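Long-range contacts in transcriptional regulators (LACI-FAMILY TRANSCRIPTIONAL REGULATORY PROTEIN) (Corynebacterium glutamicum, PDB 3GYB), which probably acts as a DNA-binding transcription regulator of the LacI family, with an effector-type domain folded like a periplasmic sugar-binding protein: residues S183-A188 against D212-A217; N223-D228 against P261-R266; N17-D22 against I227-I232. One frame throughout, in Å; residues are numbered along the deposited sequence.

Contact 1 of 3, residues S183-A188 against D212-A217; sequences SNDITA and DNTPLA. With MG (magnesium ion), chain C.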
# COMPACT_ATOMS: atom_id res chain seq x y z
N SER A 183 -11.99 -11.13 -4.88
CA SER A 183 -11.61 -11.73 -3.61
C SER A 183 -11.02 -10.71 -2.64
O SER A 183 -11.17 -10.86 -1.43
CB SER A 183 -10.61 -12.87 -3.84
OG SER A 183 -10.53 -13.69 -2.68
N ASN A 184 -10.36 -9.68 -3.16
CA ASN A 184 -9.80 -8.65 -2.30
C ASN A 184 -9.66 -7.33 -3.06
O ASN A 184 -9.81 -7.30 -4.28
CB ASN A 184 -8.46 -9.08 -1.73
CG ASN A 184 -7.50 -9.53 -2.81
OD1 ASN A 184 -7.17 -8.77 -3.71
ND2 ASN A 184 -7.08 -10.79 -2.73
N ASP A 185 -9.40 -6.26 -2.32
CA ASP A 185 -9.27 -4.94 -2.93
C ASP A 185 -8.14 -4.77 -3.94
O ASP A 185 -8.35 -4.17 -4.99
CB ASP A 185 -9.08 -3.87 -1.84
CG ASP A 185 -10.36 -3.58 -1.07
OD1 ASP A 185 -11.42 -4.18 -1.39
OD2 ASP A 185 -10.30 -2.73 -0.15
N ILE A 186 -6.95 -5.27 -3.63
CA ILE A 186 -5.84 -5.09 -4.55
C ILE A 186 -6.17 -5.73 -5.90
O ILE A 186 -5.84 -5.19 -6.95
CB ILE A 186 -4.52 -5.65 -3.96
CG1 ILE A 186 -3.33 -5.16 -4.79
CG2 ILE A 186 -4.55 -7.16 -3.89
CD1 ILE A 186 -3.19 -3.65 -4.82
N THR A 187 -6.84 -6.88 -5.87
CA THR A 187 -7.23 -7.53 -7.11
C THR A 187 -8.28 -6.66 -7.81
O THR A 187 -8.27 -6.52 -9.04
CB THR A 187 -7.80 -8.94 -6.82
OG1 THR A 187 -6.74 -9.76 -6.32
CG2 THR A 187 -8.37 -9.57 -8.10
N ALA A 188 -9.17 -6.05 -7.03
CA ALA A 188 -10.22 -5.20 -7.57
C ALA A 188 -9.65 -3.97 -8.27
O ALA A 188 -10.26 -3.45 -9.21
CB ALA A 188 -11.19 -4.77 -6.45
N ASP A 212 -11.76 -6.13 2.03
CA ASP A 212 -10.67 -5.63 2.89
C ASP A 212 -10.83 -4.19 3.35
O ASP A 212 -10.34 -3.84 4.40
CB ASP A 212 -9.29 -5.72 2.22
CG ASP A 212 -8.77 -7.15 2.11
OD1 ASP A 212 -9.36 -8.06 2.73
OD2 ASP A 212 -7.76 -7.34 1.40
N ASN A 213 -11.52 -3.36 2.58
CA ASN A 213 -11.64 -1.94 2.92
C ASN A 213 -10.26 -1.35 3.19
O ASN A 213 -10.00 -0.74 4.23
CB ASN A 213 -12.53 -1.69 4.13
CG ASN A 213 -12.81 -0.20 4.33
OD1 ASN A 213 -13.05 0.51 3.36
ND2 ASN A 213 -12.77 0.26 5.58
N THR A 214 -9.36 -1.57 2.23
CA THR A 214 -8.00 -1.07 2.29
C THR A 214 -8.05 0.45 2.20
O THR A 214 -9.08 1.02 1.82
CB THR A 214 -7.19 -1.52 1.06
OG1 THR A 214 -7.90 -1.15 -0.13
CG2 THR A 214 -6.96 -3.02 1.08
N PRO A 215 -6.96 1.13 2.57
CA PRO A 215 -6.94 2.60 2.50
C PRO A 215 -7.20 3.04 1.05
O PRO A 215 -7.82 4.07 0.81
CB PRO A 215 -5.53 2.94 2.97
CG PRO A 215 -5.25 1.87 3.98
CD PRO A 215 -5.76 0.63 3.27
N LEU A 216 -6.73 2.24 0.10
CA LEU A 216 -6.92 2.54 -1.32
C LEU A 216 -8.40 2.60 -1.67
O LEU A 216 -8.84 3.48 -2.41
CB LEU A 216 -6.25 1.46 -2.18
CG LEU A 216 -4.72 1.33 -2.15
CD1 LEU A 216 -4.30 0.06 -2.88
CD2 LEU A 216 -4.09 2.55 -2.79
N ALA A 217 -9.17 1.66 -1.14
CA ALA A 217 -10.60 1.62 -1.41
C ALA A 217 -11.30 2.85 -0.87
O ALA A 217 -12.32 3.27 -1.39
CB ALA A 217 -11.21 0.35 -0.79
MG MG C . -9.57 -4.12 6.40
O HOH W 1 -6.44 -6.04 -0.74
O HOH W 2 -8.61 -2.13 6.11
O HOH W 3 -11.30 -3.09 7.22
O HOH W 4 -7.89 -5.35 5.66
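Asp-185 and Asp-212 bring the two backbones closest, CA to CA 6.0 Å. Asp-185 opens helix 185-198 after strand 179-182; Asp-212 directly follows the neighbouring, parallel strand 207-211. Asn-184 and Thr-214 are the N-caps: Asn-184 OD1 accepts from both N and OG1 of Thr-187, and Thr-214 OG1 from Ala-217 N. The carboxylate of Asp-185 carries the contact. With CG anti to the carbonyl carbon (chi1 -74°), it lies against the turn 212-214. OD2 takes Thr-214 N at 2.8 Å in a nearly straight bond (167° at the hydrogen), and Thr-214 OG1 at 2.9 Å on its anti lone pair; Ala-217 CB packs against the same oxygen. The other oxygen, OD1, accepts from Thr-226 OG1, so both oxygens of this buried carboxylate have hydrogen-bond donors. Asp-212 OD2 instead lies 3.6 Å from Asn-184 CB, and a water accepts from Ile-186 N and donates to this OD2 at 2.8 Å. Beside these polar groups, Ile-186 CD1 meets Leu-216 CD1 at 4.3 Å, and Leu-216 continues onto Leu-216 of the second subunit. Asp-212 O binds magnesium at 2.2 Å, with Asp-229 and Ser-231 as the other protein ligands. Two adjacent strand-to-helix turns joined by a carboxylate, at the C-terminal ends of parallel strands, suit the Rossmann-like lobe of a type I periplasmic-binding-protein fold.

Contact 2 of 3, residues N223-D228 against P261-R266; sequences NLTTID and PSLIER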
# COMPACT_ATOMS: atom_id res chain seq x y z
N ASN A 223 -12.65 5.00 -4.64
CA ASN A 223 -14.01 4.94 -4.08
C ASN A 223 -14.66 3.57 -4.30
O ASN A 223 -15.75 3.47 -4.85
CB ASN A 223 -14.84 6.03 -4.76
CG ASN A 223 -16.10 6.36 -3.99
OD1 ASN A 223 -16.10 6.40 -2.77
ND2 ASN A 223 -17.18 6.63 -4.72
N LEU A 224 -13.98 2.54 -3.82
CA LEU A 224 -14.39 1.14 -3.99
C LEU A 224 -15.38 0.54 -2.99
O LEU A 224 -15.15 0.56 -1.78
CB LEU A 224 -13.12 0.28 -3.97
CG LEU A 224 -12.82 -0.92 -4.88
CD1 LEU A 224 -11.89 -1.85 -4.10
CD2 LEU A 224 -14.06 -1.67 -5.33
N THR A 225 -16.48 -0.01 -3.50
CA THR A 225 -17.46 -0.68 -2.64
C THR A 225 -16.71 -1.95 -2.24
O THR A 225 -16.14 -2.63 -3.09
CB THR A 225 -18.73 -1.02 -3.43
OG1 THR A 225 -19.41 0.20 -3.74
CG2 THR A 225 -19.66 -1.92 -2.62
N THR A 226 -16.73 -2.27 -0.95
CA THR A 226 -15.95 -3.41 -0.47
C THR A 226 -16.51 -3.99 0.82
O THR A 226 -17.34 -3.37 1.49
CB THR A 226 -14.50 -2.92 -0.22
OG1 THR A 226 -13.67 -4.00 0.23
CG2 THR A 226 -14.50 -1.81 0.83
N ILE A 227 -16.06 -5.19 1.16
CA ILE A 227 -16.48 -5.84 2.39
C ILE A 227 -15.44 -5.52 3.45
O ILE A 227 -14.25 -5.79 3.27
CB ILE A 227 -16.53 -7.38 2.22
CG1 ILE A 227 -17.58 -7.76 1.17
CG2 ILE A 227 -16.80 -8.03 3.57
CD1 ILE A 227 -18.98 -7.24 1.46
N ASP A 228 -15.87 -4.91 4.54
CA ASP A 228 -14.98 -4.58 5.64
C ASP A 228 -14.62 -5.92 6.30
O ASP A 228 -15.51 -6.64 6.75
CB ASP A 228 -15.70 -3.68 6.65
CG ASP A 228 -14.78 -3.11 7.70
OD1 ASP A 228 -13.72 -3.71 7.97
OD2 ASP A 228 -15.13 -2.06 8.28
N PRO A 261 -17.79 -9.42 9.39
CA PRO A 261 -17.47 -8.48 8.31
C PRO A 261 -18.74 -7.68 8.01
O PRO A 261 -19.82 -8.01 8.50
CB PRO A 261 -17.08 -9.41 7.17
CG PRO A 261 -18.03 -10.56 7.36
CD PRO A 261 -17.97 -10.78 8.87
N SER A 262 -18.61 -6.63 7.20
CA SER A 262 -19.77 -5.82 6.86
C SER A 262 -19.57 -5.12 5.53
O SER A 262 -18.44 -4.89 5.10
CB SER A 262 -20.03 -4.78 7.96
OG SER A 262 -18.87 -4.00 8.21
N LEU A 263 -20.67 -4.79 4.87
CA LEU A 263 -20.64 -4.12 3.58
C LEU A 263 -20.44 -2.62 3.72
O LEU A 263 -21.07 -1.97 4.55
CB LEU A 263 -21.94 -4.39 2.83
CG LEU A 263 -22.20 -3.56 1.57
CD1 LEU A 263 -21.23 -3.98 0.47
CD2 LEU A 263 -23.63 -3.77 1.11
N ILE A 264 -19.55 -2.07 2.90
CA ILE A 264 -19.31 -0.63 2.88
C ILE A 264 -19.61 -0.23 1.45
O ILE A 264 -18.87 -0.58 0.53
CB ILE A 264 -17.85 -0.26 3.21
CG1 ILE A 264 -17.52 -0.67 4.65
CG2 ILE A 264 -17.66 1.24 3.05
CD1 ILE A 264 -16.10 -0.33 5.06
N GLU A 265 -20.72 0.47 1.26
CA GLU A 265 -21.12 0.89 -0.07
C GLU A 265 -20.47 2.20 -0.47
O GLU A 265 -20.57 3.21 0.23
CB GLU A 265 -22.64 1.03 -0.15
CG GLU A 265 -23.39 -0.28 -0.01
CD GLU A 265 -24.87 -0.11 -0.26
OE1 GLU A 265 -25.25 0.21 -1.40
OE2 GLU A 265 -25.66 -0.31 0.69
N ARG A 266 -19.79 2.17 -1.61
CA ARG A 266 -19.16 3.36 -2.14
C ARG A 266 -19.67 3.58 -3.56
O ARG A 266 -20.88 3.53 -3.78
CB ARG A 266 -17.63 3.26 -2.08
CG ARG A 266 -17.11 3.28 -0.63
CD ARG A 266 -15.66 3.74 -0.52
NE ARG A 266 -15.25 3.78 0.89
CZ ARG A 266 -14.69 2.76 1.54
NH1 ARG A 266 -14.46 1.61 0.92
NH2 ARG A 266 -14.40 2.89 2.83
O HOH W 5 -21.73 0.90 -4.52
O HOH W 6 -17.72 -1.00 8.54
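Pro-261 CB and Ile-227 CG2 lie side by side, 3.9 Å apart, where strands 258-264 and 226-228 start to run antiparallel. Ser-262 forms a hydrogen-bonded pair with Asp-228, in which each N donates to the other's O. Ser-262 OG sits 3.5 Å from Asp-228 CB, and a water links this hydroxyl to Asp-228 OD2, while Asp-228 OD1 has its partner outside the two segments, Asn-230. Leu-263, in the non-hydrogen-bonded pair with Ile-227, places CD1 on Ile-227 CD1 (4.1 Å) and on Thr-225 CG2, beside Ile-209 of strand 207-211, on the far side of strand 226-228. Ile-264 returns to the Asp-228 face. It exchanges two backbone bonds with Thr-226, and its CD1 crosses Asp-228 CB at 3.7 Å. Past Glu-265 the strand pairing gives way to a side-chain bond, Arg-266 N to Thr-225 OG1 at 2.9 Å. The Arg-266 side chain is extended from CG to NE, which carries it along Asn-223 and Leu-224. Its CD passes Asn-223 OD1 at 3.5 Å, the amide and guanidinium planes 57° apart. NH1 then donates to Leu-224 O at 3.0 Å, with that oxygen at the guanidinium edge and in its plane. Ile-264 CG2 sits 3.6 Å above the centre of one guanidinium face, Thr-226 CG2 touches NH1 near the plane, and NH2 donates a hydrogen bond to Asn-213 OD1, outside the two segments. Uncharged oxygens at the edge and a methyl group over the face thus fix the flat cation in rotation, and its charge would probably polarise the Leu-224 carbonyl and strengthen it as an acceptor.

Contact 3 of 3, residues N17-D22 against I227-I232; sequences NPWFID and IDDNSI. With MG (magnesium ion), chain C.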
# COMPACT_ATOMS: atom_id res chain seq x y z
N ASN A 17 0.08 -5.01 -0.94
CA ASN A 17 -1.32 -5.25 -0.59
C ASN A 17 -1.52 -4.65 0.80
O ASN A 17 -1.19 -5.28 1.80
CB ASN A 17 -1.62 -6.76 -0.58
CG ASN A 17 -3.06 -7.07 -0.23
OD1 ASN A 17 -3.89 -6.16 -0.11
ND2 ASN A 17 -3.37 -8.35 -0.06
N PRO A 18 -2.08 -3.43 0.87
CA PRO A 18 -2.33 -2.69 2.11
C PRO A 18 -3.43 -3.19 3.05
O PRO A 18 -3.88 -2.43 3.90
CB PRO A 18 -2.61 -1.28 1.61
CG PRO A 18 -3.36 -1.54 0.35
CD PRO A 18 -2.55 -2.65 -0.29
N TRP A 19 -3.84 -4.44 2.91
CA TRP A 19 -4.89 -4.98 3.77
C TRP A 19 -4.49 -4.96 5.25
O TRP A 19 -5.34 -4.82 6.14
CB TRP A 19 -5.21 -6.42 3.37
CG TRP A 19 -4.24 -7.43 3.95
CD1 TRP A 19 -2.99 -7.73 3.47
CD2 TRP A 19 -4.41 -8.19 5.15
NE1 TRP A 19 -2.38 -8.63 4.31
CE2 TRP A 19 -3.22 -8.93 5.35
CE3 TRP A 19 -5.45 -8.31 6.08
CZ2 TRP A 19 -3.05 -9.78 6.45
CZ3 TRP A 19 -5.28 -9.16 7.17
CH2 TRP A 19 -4.08 -9.88 7.34
N PHE A 20 -3.19 -5.10 5.50
CA PHE A 20 -2.64 -5.18 6.85
C PHE A 20 -2.37 -3.86 7.58
O PHE A 20 -2.14 -3.86 8.79
CB PHE A 20 -1.32 -5.95 6.79
CG PHE A 20 -0.23 -5.19 6.07
CD1 PHE A 20 0.58 -4.29 6.75
CD2 PHE A 20 -0.08 -5.31 4.69
CE1 PHE A 20 1.53 -3.52 6.08
CE2 PHE A 20 0.87 -4.54 4.00
CZ PHE A 20 1.67 -3.65 4.70
N ILE A 21 -2.39 -2.75 6.86
CA ILE A 21 -2.08 -1.47 7.48
C ILE A 21 -2.86 -1.10 8.74
O ILE A 21 -2.24 -0.82 9.77
CB ILE A 21 -2.17 -0.33 6.44
CG1 ILE A 21 -1.11 -0.57 5.34
CG2 ILE A 21 -1.91 1.02 7.11
CD1 ILE A 21 -1.05 0.52 4.28
N ASP A 22 -4.19 -1.09 8.69
CA ASP A 22 -4.91 -0.73 9.91
C ASP A 22 -4.92 -1.87 10.93
O ASP A 22 -5.26 -1.66 12.09
CB ASP A 22 -6.34 -0.22 9.60
CG ASP A 22 -7.21 -1.23 8.88
OD1 ASP A 22 -6.97 -2.44 9.01
OD2 ASP A 22 -8.16 -0.78 8.20
N ILE A 227 -16.06 -5.19 1.16
CA ILE A 227 -16.48 -5.84 2.39
C ILE A 227 -15.44 -5.52 3.45
O ILE A 227 -14.25 -5.79 3.27
CB ILE A 227 -16.53 -7.38 2.22
CG1 ILE A 227 -17.58 -7.76 1.17
CG2 ILE A 227 -16.80 -8.03 3.57
CD1 ILE A 227 -18.98 -7.24 1.46
N ASP A 228 -15.87 -4.91 4.54
CA ASP A 228 -14.98 -4.58 5.64
C ASP A 228 -14.62 -5.92 6.30
O ASP A 228 -15.51 -6.64 6.75
CB ASP A 228 -15.70 -3.68 6.65
CG ASP A 228 -14.78 -3.11 7.70
OD1 ASP A 228 -13.72 -3.71 7.97
OD2 ASP A 228 -15.13 -2.06 8.28
N ASP A 229 -13.33 -6.26 6.32
CA ASP A 229 -12.89 -7.51 6.93
C ASP A 229 -12.60 -7.32 8.42
O ASP A 229 -12.00 -8.19 9.06
CB ASP A 229 -11.62 -8.03 6.22
CG ASP A 229 -10.43 -7.10 6.40
OD1 ASP A 229 -10.68 -5.91 6.63
OD2 ASP A 229 -9.27 -7.55 6.30
N ASN A 230 -13.03 -6.19 8.96
CA ASN A 230 -12.84 -5.87 10.36
C ASN A 230 -11.38 -6.06 10.76
O ASN A 230 -11.08 -6.60 11.83
CB ASN A 230 -13.73 -6.76 11.24
CG ASN A 230 -14.16 -6.08 12.52
OD1 ASN A 230 -13.42 -5.28 13.09
ND2 ASN A 230 -15.36 -6.41 12.98
N SER A 231 -10.46 -5.62 9.90
CA SER A 231 -9.04 -5.78 10.19
C SER A 231 -8.63 -5.00 11.44
O SER A 231 -7.63 -5.33 12.08
CB SER A 231 -8.20 -5.35 8.98
OG SER A 231 -8.69 -4.13 8.44
N ILE A 232 -9.39 -3.97 11.80
CA ILE A 232 -9.07 -3.22 13.00
C ILE A 232 -9.42 -4.08 14.21
O ILE A 232 -8.65 -4.18 15.17
CB ILE A 232 -9.85 -1.89 13.06
CG1 ILE A 232 -9.34 -0.95 11.96
CG2 ILE A 232 -9.70 -1.24 14.42
CD1 ILE A 232 -10.20 0.27 11.75
MG MG C . -9.57 -4.12 6.40
O HOH W 4 -7.89 -5.35 5.66
O HOH W 2 -8.61 -2.13 6.11
O HOH W 3 -11.30 -3.09 7.22
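Trp-19 turns the edge of its indole to Asp-229: CE3 lies 3.9 Å from OD2, which sits near the ring plane, and the ring and carboxylate planes are 68° apart. Over one indole face, towards the rim, is CB of Phe-20. The Phe-20 ring in turn has Trp-19 CD1 in plane at its edge and Ile-21 CG1 above one face. A magnesium-bound water bridges Trp-19 O and Asp-229 OD2, donating to both (2.7 Å to OD2). The other oxygen of Asp-229, OD1, binds the metal directly at 2.1 Å. Ser-231 OG is a second ligand at 2.2 Å, and Asp-212 O with three waters completes an octahedral shell. The site lies where, in the type I periplasmic-binding-protein fold, a turn after the first strand of the N-terminal lobe faces turns of the C-terminal lobe. Asp-22 belongs to the second shell. With its CG between the backbone N and the carbonyl carbon (chi1 60°), the carboxylate faces Ser-231; OD1 accepts the proton of Ser-231 OG in a very short bond of 2.5 Å, and OD2 receives another metal water. Magnesium probably polarises the serine hydroxyl and makes it a stronger donor. The third metal water donates to Asp-228 OD1, which also accepts from Asn-230 N, 2.8 Å away and above the carboxylate plane, making an Asx turn. At the outer side Ile-232 CG1 crosses Asp-22 at about a right angle, 3.8 Å from its CG.

How the contacts relate
Contact 2 lies within the mixed sheet, contact 1 at the strand ends beside it, and contact 3 spans to the turn before helix 21-31. Their centres are 9 Å (contacts 1 and 2), 8 Å (1 and 3) and 11 Å (2 and 3) apart. Contact 1 closes before contact 2 opens, and it is nested inside the long loop that contact 3 closes. Contacts 2 and 3 share Ile-227 and Asp-228 of strand 226-228. Contacts 1 and 3 share the magnesium ion and three of its waters, and Asp-212 N bonds to Ile-227 O. The metal site is thus tied to strands 226-228 and 258-264 of the C-terminal lobe, and contact 3 brings in the N-terminal turn 17-22.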